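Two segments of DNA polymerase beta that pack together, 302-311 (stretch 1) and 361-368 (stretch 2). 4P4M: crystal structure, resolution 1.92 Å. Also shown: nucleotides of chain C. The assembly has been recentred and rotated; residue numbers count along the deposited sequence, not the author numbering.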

# COMPACT_ATOMS: atom_id res chain seq x y z
N ALA A 302 -11.42 -9.41 16.19
CA ALA A 302 -11.82 -10.81 16.40
C ALA A 302 -10.61 -11.66 16.81
O ALA A 302 -10.71 -12.52 17.70
N ALA A 303 -9.47 -11.42 16.17
CA ALA A 303 -8.23 -12.10 16.53
C ALA A 303 -7.85 -11.83 17.99
O ALA A 303 -7.57 -12.75 18.76
N ILE A 304 -7.85 -10.55 18.37
CA ILE A 304 -7.55 -10.17 19.76
C ILE A 304 -8.46 -10.93 20.75
O ILE A 304 -7.99 -11.46 21.75
N SER A 305 -9.75 -10.97 20.46
CA SER A 305 -10.69 -11.62 21.37
C SER A 305 -10.39 -13.11 21.59
O SER A 305 -10.75 -13.69 22.62
N LYS A 306 -9.71 -13.73 20.62
CA LYS A 306 -9.38 -15.15 20.69
C LYS A 306 -7.92 -15.43 21.05
O LYS A 306 -7.47 -16.58 21.03
N GLY A 307 -7.18 -14.38 21.39
CA GLY A 307 -5.79 -14.54 21.80
C GLY A 307 -4.80 -14.59 20.65
O GLY A 307 -3.70 -15.15 20.81
N TYR A 308 -5.17 -14.02 19.51
CA TYR A 308 -4.29 -13.96 18.34
C TYR A 308 -3.84 -12.54 18.00
O TYR A 308 -4.49 -11.56 18.38
N LEU A 309 -2.73 -12.46 17.26
CA LEU A 309 -2.31 -11.26 16.55
C LEU A 309 -2.44 -11.53 15.04
O LEU A 309 -1.89 -12.51 14.54
N LEU A 310 -3.18 -10.68 14.34
CA LEU A 310 -3.30 -10.75 12.88
C LEU A 310 -2.70 -9.50 12.22
O LEU A 310 -3.05 -8.36 12.56
N ASN A 311 -1.78 -9.72 11.27
CA ASN A 311 -1.26 -8.64 10.43
C ASN A 311 -0.97 -9.17 9.02
O ASN A 311 -1.39 -10.29 8.69
N ASP A 361 -8.82 -20.03 5.42
CA ASP A 361 -8.21 -20.60 6.63
C ASP A 361 -8.29 -19.62 7.80
O ASP A 361 -8.59 -20.01 8.93
N VAL A 362 -7.99 -18.35 7.54
CA VAL A 362 -8.00 -17.32 8.58
C VAL A 362 -9.40 -17.08 9.15
O VAL A 362 -9.58 -17.02 10.38
N PHE A 363 -10.39 -16.94 8.27
CA PHE A 363 -11.79 -16.81 8.72
C PHE A 363 -12.14 -17.99 9.65
O PHE A 363 -12.72 -17.80 10.73
N ASP A 364 -11.77 -19.20 9.24
CA ASP A 364 -12.14 -20.42 9.98
C ASP A 364 -11.54 -20.46 11.39
O ASP A 364 -12.23 -20.78 12.36
N VAL A 365 -10.25 -20.17 11.50
CA VAL A 365 -9.56 -20.21 12.79
C VAL A 365 -10.12 -19.13 13.72
O VAL A 365 -10.14 -19.30 14.95
N LEU A 366 -10.60 -18.03 13.14
CA LEU A 366 -11.14 -16.94 13.95
C LEU A 366 -12.64 -17.06 14.19
O LEU A 366 -13.25 -16.18 14.81
N GLY A 367 -13.24 -18.14 13.70
CA GLY A 367 -14.67 -18.36 13.86
C GLY A 367 -15.58 -17.36 13.17
O GLY A 367 -16.68 -17.09 13.66
N MET A 368 -15.14 -16.82 12.04
CA MET A 368 -15.92 -15.86 11.27
C MET A 368 -16.37 -16.47 9.95
O MET A 368 -15.60 -17.16 9.30

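Packing of the end of one helix and the strand after it (302-311) against the end of a second helix (361-368) in DNA polymerase beta. The two stretches bury 374 Å² between them, and no direct hydrogen bond crosses the contact; it is built from apolar side chains, with one water joining its polar edge. L366 is the centre and gives up the largest area. Its CA-to-CB bond runs sideways, but the extended m,t rotamer (chi1 -65°, chi2 -178°) brings the end of the side chain nearer to stretch 1, where both methyls reach A303 CB (CD2 4.1 Å, CD1 4.2 Å). CD2 also lies 3.8 Å from A303 CA and 4.0 Å from Y308 CD1, and CD1 4.3 Å from L310 CD2. The small side chain of A303 accompanies the closest backbone approach of the pair, 6.2 Å between A303 CA and L366 CA. Farther along, the backbones stand apart, with L310 CA 9.2 Å from V362 CA, and longer side chains span the gap: L310, pointing toward stretch 2 as a t,p rotamer (chi1 180°, chi2 63°), places CD1 4.2 Å from CG1 of V362, itself t. A302, unlike the sideways A303, points toward stretch 2, and its CB meets M368 SD at 3.8 Å. M368 starts sideways, and chi1 m and chi2 t carry the sulfur to that methyl; chi3 p sets only CE.

Y308 points toward stretch 2 with chi1 m (-69°) and chi2 85°. Its ring lies oblique to both L366 and V365, with CZ 3.8 Å from V365 CG1 and OH 3.6 Å from the same methyl. V365 is t (170°). The hydroxyl finds its polar partner in water 1, 2.7 Å from Y308 OH; this water donates to the backbone V365 O at 3.0 Å, so the tyrosine is tied to the helix end through solvent.

K306 drapes its aliphatic chain over that same helix end. Chi1 m, then chi2 and chi3 t, carry CE to 3.2 Å from L366 O, a close carbon contact; chi4 m sets NZ, which makes no hydrogen bond there. G367 follows in a Schellman turn, in which G367 N bonds to D364 O (3.1 Å) and M368 N to F363 O (2.9 Å). Its positive phi favours glycine, and an ideal CB there would sit a tight 3.4 Å from K306 CE. G307, also at positive phi, faces no part of stretch 2; a CB there would be jammed against the carbonyl O of K306. The p rotamer of S305 (75°) folds OG back onto its own helix, where it donates to A302 O at 2.7 Å.

The remaining side chains of stretch 1 lie against the DNA, as suits a polymerase, N311 alone hydrogen-bonding to it. I304 (m,t) points away from stretch 2 and brings CG1 3.7 Å from OP1 of DT2, while L309 (t,p) sets CD1 3.5 Å from that same oxygen. N311, with chi1 p (59°), donates from ND2 to OP1 of DA3 at 2.8 Å.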

# COMPACT_ATOMS: atom_id res chain seq x y z
CB ALA A 302 -12.46 -11.38 15.14
CB ALA A 303 -7.07 -11.68 15.58
CB ILE A 304 -7.75 -8.65 20.00
CG1 ILE A 304 -6.61 -7.84 19.36
CG2 ILE A 304 -7.84 -8.36 21.50
CD1 ILE A 304 -6.87 -6.34 19.33
CB SER A 305 -12.14 -11.44 20.90
OG SER A 305 -12.44 -12.27 19.79
CB LYS A 306 -9.75 -15.85 19.38
CG LYS A 306 -11.26 -15.92 19.16
CD LYS A 306 -11.61 -16.77 17.95
CE LYS A 306 -13.11 -17.01 17.87
NZ LYS A 306 -13.61 -17.89 18.95
CB TYR A 308 -4.99 -14.53 17.10
CG TYR A 308 -5.24 -16.02 17.14
CD1 TYR A 308 -6.37 -16.53 17.76
CD2 TYR A 308 -4.35 -16.92 16.55
CE1 TYR A 308 -6.61 -17.90 17.80
CE2 TYR A 308 -4.58 -18.29 16.57
CZ TYR A 308 -5.72 -18.77 17.20
OH TYR A 308 -5.96 -20.13 17.24
CB LEU A 309 -0.84 -10.94 16.85
CG LEU A 309 -0.18 -9.91 15.93
CD1 LEU A 309 -0.69 -8.52 16.25
CD2 LEU A 309 1.36 -9.96 16.04
CB LEU A 310 -4.77 -10.89 12.47
CG LEU A 310 -5.06 -10.97 10.96
CD1 LEU A 310 -4.42 -12.23 10.37
CD2 LEU A 310 -6.57 -10.94 10.67
CB ASN A 311 -0.01 -7.98 11.07
CG ASN A 311 1.12 -8.97 11.31
OD1 ASN A 311 1.26 -9.94 10.57
ND2 ASN A 311 1.92 -8.73 12.36
CB ASP A 361 -6.72 -20.92 6.42
CG ASP A 361 -6.48 -22.19 5.62
OD1 ASP A 361 -7.34 -23.09 5.59
OD2 ASP A 361 -5.38 -22.27 5.01
CB VAL A 362 -7.40 -15.98 8.07
CG1 VAL A 362 -7.43 -14.92 9.18
CG2 VAL A 362 -5.98 -16.19 7.55
CB PHE A 363 -12.76 -16.82 7.53
CG PHE A 363 -12.82 -15.51 6.74
CD1 PHE A 363 -12.02 -15.33 5.61
CD2 PHE A 363 -13.73 -14.52 7.07
CE1 PHE A 363 -12.10 -14.14 4.86
CE2 PHE A 363 -13.82 -13.33 6.33
CZ PHE A 363 -13.01 -13.15 5.21
CB ASP A 364 -11.71 -21.68 9.21
CG ASP A 364 -12.49 -21.89 7.92
OD1 ASP A 364 -13.58 -21.30 7.77
OD2 ASP A 364 -12.01 -22.66 7.05
CB VAL A 365 -8.04 -20.05 12.62
CG1 VAL A 365 -7.33 -19.83 13.96
CG2 VAL A 365 -7.47 -21.28 11.91
CB LEU A 366 -10.80 -15.59 13.31
CG LEU A 366 -9.30 -15.26 13.27
CD1 LEU A 366 -9.08 -13.88 12.66
CD2 LEU A 366 -8.65 -15.37 14.66
CB MET A 368 -15.09 -14.61 10.95
CG MET A 368 -14.50 -13.91 12.15
SD MET A 368 -13.34 -12.61 11.63
CE MET A 368 -14.39 -11.57 10.60
P DT C 2 -3.70 -5.39 17.17
OP1 DT C 2 -3.63 -6.86 17.33
OP2 DT C 2 -3.51 -4.49 18.34
O5' DT C 2 -2.66 -4.93 16.06
C5' DT C 2 -2.61 -5.66 14.83
C4' DT C 2 -1.78 -4.89 13.83
O4' DT C 2 -2.48 -3.68 13.43
C3' DT C 2 -0.39 -4.45 14.31
O3' DT C 2 0.55 -5.30 13.65
C2' DT C 2 -0.29 -2.99 13.88
C1' DT C 2 -1.48 -2.82 12.92
N1 DT C 2 -1.98 -1.41 12.78
C2 DT C 2 -2.08 -0.87 11.51
O2 DT C 2 -1.80 -1.47 10.48
N3 DT C 2 -2.53 0.42 11.46
C4 DT C 2 -2.89 1.21 12.52
O4 DT C 2 -3.27 2.36 12.35
C5 DT C 2 -2.77 0.59 13.83
C7 DT C 2 -3.14 1.38 15.06
C6 DT C 2 -2.33 -0.67 13.89
P DA C 3 2.14 -5.02 13.73
OP1 DA C 3 2.84 -6.32 13.57
OP2 DA C 3 2.41 -4.16 14.91
O5' DA C 3 2.43 -4.12 12.45
C5' DA C 3 2.17 -4.63 11.15
C4' DA C 3 2.57 -3.57 10.13
O4' DA C 3 1.63 -2.47 10.18
C3' DA C 3 3.96 -2.99 10.38
O3' DA C 3 4.74 -3.30 9.24
C2' DA C 3 3.72 -1.48 10.46
C1' DA C 3 2.32 -1.29 9.88
N9 DA C 3 1.65 -0.15 10.51
C8 DA C 3 1.30 -0.05 11.83
N7 DA C 3 0.72 1.09 12.13
C5 DA C 3 0.70 1.79 10.93
C6 DA C 3 0.22 3.07 10.59
N6 DA C 3 -0.35 3.90 11.48
N1 DA C 3 0.37 3.46 9.30
C2 DA C 3 0.95 2.63 8.43
N3 DA C 3 1.44 1.40 8.63
C4 DA C 3 1.28 1.03 9.92
O HOH W 1 -8.63 -20.65 17.19